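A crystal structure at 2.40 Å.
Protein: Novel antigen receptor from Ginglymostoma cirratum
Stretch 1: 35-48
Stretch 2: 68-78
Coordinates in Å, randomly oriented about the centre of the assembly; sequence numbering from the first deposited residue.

Stretch 1 35-48: ISGYYPENIAVSWQ
Stretch 2 (68-78) SNDFSCASLLK

Stretch 2 meets stretch 1 in two ways: its first half pairs edge to edge with residues 35-38 as an antiparallel, bulged ladder, and its second half packs through side chains against strand 44-48, burying 800 Å² in all. Ile35 and Cys73 form a hydrogen-bonded pair (CA-CA 5.4 Å), with Ile35 N to Cys73 O at 3.0 Å and Cys73 N to Ile35 O at 2.8 Å, both nearly straight. Ser36 and Ser72 follow as a non-hydrogen-bonded pair; their CA atoms approach to 3.9 Å, and Ser36 CB lies 3.1 Å from Ser72 OG (Ser36 chi1 p, Ser72 chi1 m). Ser72 CA also makes a CA-H...O contact of 3.3 Å with Ile35 O.

At Gly37 the chain turns a corner and the register slips by one, making a beta bulge. Phe71 therefore answers two residues: its O accepts from Gly37 N at 2.9 Å, while its N donates to Tyr38 O at 3.3 Å, each at an N-H...O angle near 140°. Gly37 has phi/psi 87/24, where a CB would jam against the preceding carbonyl O; it would also stand 3.8 Å from Asp70 OD2.

Ile35, Tyr38, Phe71 and Cys73 share one face of the ladder, Ser36 and Ser72 the other. Tyr38 (chi1 p, chi2 95°) swings its ring back over stretch 2, so that Phe71 CB sits over the ring face, 3.9 Å from its centroid, and Tyr38 OH reaches 3.6 Å from Cys73 SG. Cys73 (chi1 p) also receives Ile43 CD1 at 3.6 Å and Ile35 CD1 at 4.0 Å from its SG.

Phe71 (chi1 m, chi2 -84°) has the largest covered area, 126 Å². The peptide before Pro40 is cis, and the chain on both sides of Pro40 touches the Phe71 ring: Glu41 CB (chi1 p) stands over one face, 4.0 Å from the centroid, while Tyr39 CD1 (chi1 t) meets the edge at Phe71 CE2, 4.0 Å away.

Strand 44-48 runs in roughly the same direction as strand 71-78, 24° apart, but their axes approach only to 9.2 Å, a gap filled by side chains. Val45 and Trp47 point toward Ser75 and Leu77, which point back. Trp47 (chi1 m, chi2 90°) donates from NE1 to Ser75 OG (chi1 t) at 2.9 Å and 158°, satisfying the indole nitrogen in buried surroundings. Leu77 (chi1 t, chi2 p) covers one indole face, its CB 3.9 Å from the six-membered ring centroid. Val45 CG1 (chi1 t) lies 3.8 Å from Ser75 OG.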

# COMPACT_ATOMS: atom_id res chain seq x y z
N ILE A 35 -4.65 3.47 -4.34
CA ILE A 35 -5.70 4.34 -4.85
C ILE A 35 -5.82 5.55 -3.92
O ILE A 35 -6.36 5.44 -2.82
CB ILE A 35 -7.06 3.62 -4.87
CG1 ILE A 35 -6.95 2.23 -5.51
CG2 ILE A 35 -8.10 4.48 -5.58
CD1 ILE A 35 -8.10 1.30 -5.17
N SER A 36 -5.33 6.71 -4.37
CA SER A 36 -5.26 7.89 -3.51
C SER A 36 -5.76 9.14 -4.21
O SER A 36 -5.65 9.27 -5.43
CB SER A 36 -3.82 8.11 -3.06
OG SER A 36 -2.96 8.19 -4.18
N GLY A 37 -6.31 10.07 -3.44
CA GLY A 37 -6.63 11.40 -3.96
C GLY A 37 -8.00 11.52 -4.61
O GLY A 37 -8.23 12.41 -5.44
N TYR A 38 -8.90 10.64 -4.21
CA TYR A 38 -10.25 10.64 -4.75
C TYR A 38 -11.27 11.18 -3.76
O TYR A 38 -11.15 10.98 -2.54
CB TYR A 38 -10.65 9.24 -5.25
CG TYR A 38 -10.63 8.18 -4.18
CD1 TYR A 38 -11.79 7.83 -3.50
CD2 TYR A 38 -9.45 7.51 -3.84
CE1 TYR A 38 -11.78 6.86 -2.51
CE2 TYR A 38 -9.43 6.53 -2.85
CZ TYR A 38 -10.60 6.22 -2.19
OH TYR A 38 -10.61 5.25 -1.21
N TYR A 39 -12.26 11.88 -4.30
CA TYR A 39 -13.39 12.40 -3.53
C TYR A 39 -14.61 12.37 -4.45
O TYR A 39 -14.51 12.80 -5.60
CB TYR A 39 -13.13 13.84 -3.06
CG TYR A 39 -14.19 14.35 -2.12
CD1 TYR A 39 -14.04 14.23 -0.74
CD2 TYR A 39 -15.36 14.93 -2.61
CE1 TYR A 39 -15.02 14.69 0.12
CE2 TYR A 39 -16.35 15.39 -1.75
CZ TYR A 39 -16.17 15.26 -0.38
OH TYR A 39 -17.13 15.71 0.49
N PRO A 40 -15.76 11.85 -3.97
CA PRO A 40 -16.08 11.19 -2.69
C PRO A 40 -15.38 9.83 -2.54
O PRO A 40 -14.58 9.45 -3.40
CB PRO A 40 -17.60 10.98 -2.77
CG PRO A 40 -18.07 11.97 -3.77
CD PRO A 40 -16.97 12.02 -4.79
N GLU A 41 -15.68 9.11 -1.46
CA GLU A 41 -15.03 7.83 -1.17
C GLU A 41 -15.41 6.69 -2.13
O GLU A 41 -14.55 5.88 -2.49
CB GLU A 41 -15.26 7.43 0.29
CG GLU A 41 -16.70 7.09 0.64
CD GLU A 41 -17.14 7.71 1.95
OE1 GLU A 41 -17.93 8.67 1.90
OE2 GLU A 41 -16.69 7.24 3.03
N ASN A 42 -16.67 6.64 -2.54
CA ASN A 42 -17.20 5.61 -3.45
C ASN A 42 -16.29 5.17 -4.60
O ASN A 42 -16.15 5.88 -5.60
CB ASN A 42 -18.55 6.04 -4.02
CG ASN A 42 -19.72 5.36 -3.33
OD1 ASN A 42 -20.55 4.73 -3.98
ND2 ASN A 42 -19.78 5.48 -2.01
N ILE A 43 -15.69 3.99 -4.45
CA ILE A 43 -14.90 3.37 -5.51
C ILE A 43 -15.23 1.89 -5.66
O ILE A 43 -15.70 1.25 -4.71
CB ILE A 43 -13.38 3.52 -5.27
CG1 ILE A 43 -13.04 3.28 -3.80
CG2 ILE A 43 -12.89 4.88 -5.76
CD1 ILE A 43 -11.57 3.16 -3.50
N ALA A 44 -14.99 1.35 -6.85
CA ALA A 44 -15.03 -0.09 -7.09
C ALA A 44 -13.64 -0.58 -7.52
O ALA A 44 -13.05 -0.03 -8.45
CB ALA A 44 -16.07 -0.44 -8.15
N VAL A 45 -13.13 -1.59 -6.82
CA VAL A 45 -11.82 -2.17 -7.12
C VAL A 45 -11.97 -3.60 -7.61
O VAL A 45 -12.72 -4.39 -7.03
CB VAL A 45 -10.87 -2.19 -5.89
CG1 VAL A 45 -9.44 -2.49 -6.32
CG2 VAL A 45 -10.93 -0.87 -5.14
N SER A 46 -11.25 -3.94 -8.68
CA SER A 46 -11.26 -5.29 -9.24
C SER A 46 -9.92 -5.66 -9.85
O SER A 46 -9.30 -4.85 -10.55
CB SER A 46 -12.38 -5.45 -10.27
OG SER A 46 -12.27 -4.48 -11.29
N TRP A 47 -9.48 -6.88 -9.57
CA TRP A 47 -8.21 -7.40 -10.04
C TRP A 47 -8.39 -8.33 -11.21
O TRP A 47 -9.39 -9.05 -11.30
CB TRP A 47 -7.53 -8.18 -8.92
CG TRP A 47 -7.01 -7.35 -7.81
CD1 TRP A 47 -7.67 -6.96 -6.69
CD2 TRP A 47 -5.69 -6.80 -7.71
NE1 TRP A 47 -6.85 -6.20 -5.89
CE2 TRP A 47 -5.62 -6.09 -6.50
CE3 TRP A 47 -4.55 -6.84 -8.53
CZ2 TRP A 47 -4.46 -5.42 -6.07
CZ3 TRP A 47 -3.40 -6.18 -8.11
CH2 TRP A 47 -3.37 -5.48 -6.89
N GLN A 48 -7.41 -8.32 -12.11
CA GLN A 48 -7.35 -9.26 -13.23
C GLN A 48 -5.97 -9.89 -13.37
O GLN A 48 -4.97 -9.29 -12.99
CB GLN A 48 -7.72 -8.59 -14.56
CG GLN A 48 -9.21 -8.50 -14.83
CD GLN A 48 -9.73 -7.07 -14.82
OE1 GLN A 48 -10.52 -6.69 -15.69
NE2 GLN A 48 -9.29 -6.27 -13.86
N SER A 68 -5.41 16.41 2.66
CA SER A 68 -5.98 17.15 1.54
C SER A 68 -7.51 17.09 1.47
O SER A 68 -8.10 17.54 0.49
CB SER A 68 -5.39 16.65 0.22
OG SER A 68 -4.12 17.22 -0.02
N ASN A 69 -8.15 16.57 2.52
CA ASN A 69 -9.57 16.18 2.47
C ASN A 69 -9.77 15.24 1.29
O ASN A 69 -10.63 15.42 0.42
CB ASN A 69 -10.52 17.39 2.44
CG ASN A 69 -10.82 17.93 3.83
OD1 ASN A 69 -11.23 19.08 3.98
ND2 ASN A 69 -10.61 17.10 4.85
N ASP A 70 -8.90 14.23 1.30
CA ASP A 70 -8.78 13.21 0.28
C ASP A 70 -8.96 11.87 0.93
O ASP A 70 -8.88 11.73 2.16
CB ASP A 70 -7.36 13.23 -0.27
CG ASP A 70 -7.28 13.79 -1.65
OD1 ASP A 70 -8.33 13.82 -2.33
OD2 ASP A 70 -6.17 14.17 -2.05
N PHE A 71 -9.18 10.86 0.09
CA PHE A 71 -9.17 9.49 0.55
C PHE A 71 -8.07 8.72 -0.15
O PHE A 71 -7.88 8.85 -1.36
CB PHE A 71 -10.53 8.83 0.34
CG PHE A 71 -11.63 9.42 1.18
CD1 PHE A 71 -11.82 8.99 2.49
CD2 PHE A 71 -12.48 10.39 0.66
CE1 PHE A 71 -12.84 9.52 3.26
CE2 PHE A 71 -13.50 10.92 1.42
CZ PHE A 71 -13.68 10.49 2.73
N SER A 72 -7.35 7.92 0.63
CA SER A 72 -6.43 6.93 0.09
C SER A 72 -6.80 5.58 0.65
O SER A 72 -7.24 5.47 1.80
CB SER A 72 -4.99 7.26 0.46
OG SER A 72 -4.57 8.48 -0.12
N CYS A 73 -6.65 4.54 -0.16
CA CYS A 73 -6.76 3.18 0.33
C CYS A 73 -5.84 2.30 -0.48
O CYS A 73 -5.33 2.72 -1.52
CB CYS A 73 -8.21 2.68 0.29
SG CYS A 73 -8.82 2.16 -1.33
N ALA A 74 -5.61 1.09 0.01
CA ALA A 74 -4.77 0.13 -0.70
C ALA A 74 -5.52 -1.18 -0.88
O ALA A 74 -6.23 -1.63 0.03
CB ALA A 74 -3.47 -0.09 0.05
N SER A 75 -5.39 -1.76 -2.07
CA SER A 75 -5.90 -3.10 -2.31
C SER A 75 -4.73 -4.07 -2.41
O SER A 75 -3.83 -3.89 -3.24
CB SER A 75 -6.75 -3.15 -3.58
OG SER A 75 -7.40 -4.41 -3.69
N LEU A 76 -4.75 -5.09 -1.56
CA LEU A 76 -3.62 -5.99 -1.38
C LEU A 76 -3.87 -7.39 -1.94
O LEU A 76 -4.78 -8.08 -1.50
CB LEU A 76 -3.28 -6.10 0.11
CG LEU A 76 -2.56 -4.89 0.70
CD1 LEU A 76 -2.76 -4.82 2.21
CD2 LEU A 76 -1.09 -4.98 0.34
N LEU A 77 -3.05 -7.78 -2.91
CA LEU A 77 -3.14 -9.11 -3.49
C LEU A 77 -1.84 -9.89 -3.29
O LEU A 77 -0.75 -9.41 -3.62
CB LEU A 77 -3.49 -9.04 -4.98
CG LEU A 77 -3.44 -10.33 -5.81
CD1 LEU A 77 -4.59 -11.27 -5.47
CD2 LEU A 77 -3.45 -10.02 -7.30
N LYS A 78 -1.97 -11.09 -2.72
CA LYS A 78 -0.87 -12.04 -2.66
C LYS A 78 -0.99 -12.94 -3.87
O LYS A 78 -2.00 -13.63 -4.04
CB LYS A 78 -0.93 -12.90 -1.40
CG LYS A 78 -1.50 -12.22 -0.17
CD LYS A 78 -1.58 -13.20 0.98
CE LYS A 78 -2.85 -13.01 1.80
NZ LYS A 78 -3.22 -14.27 2.52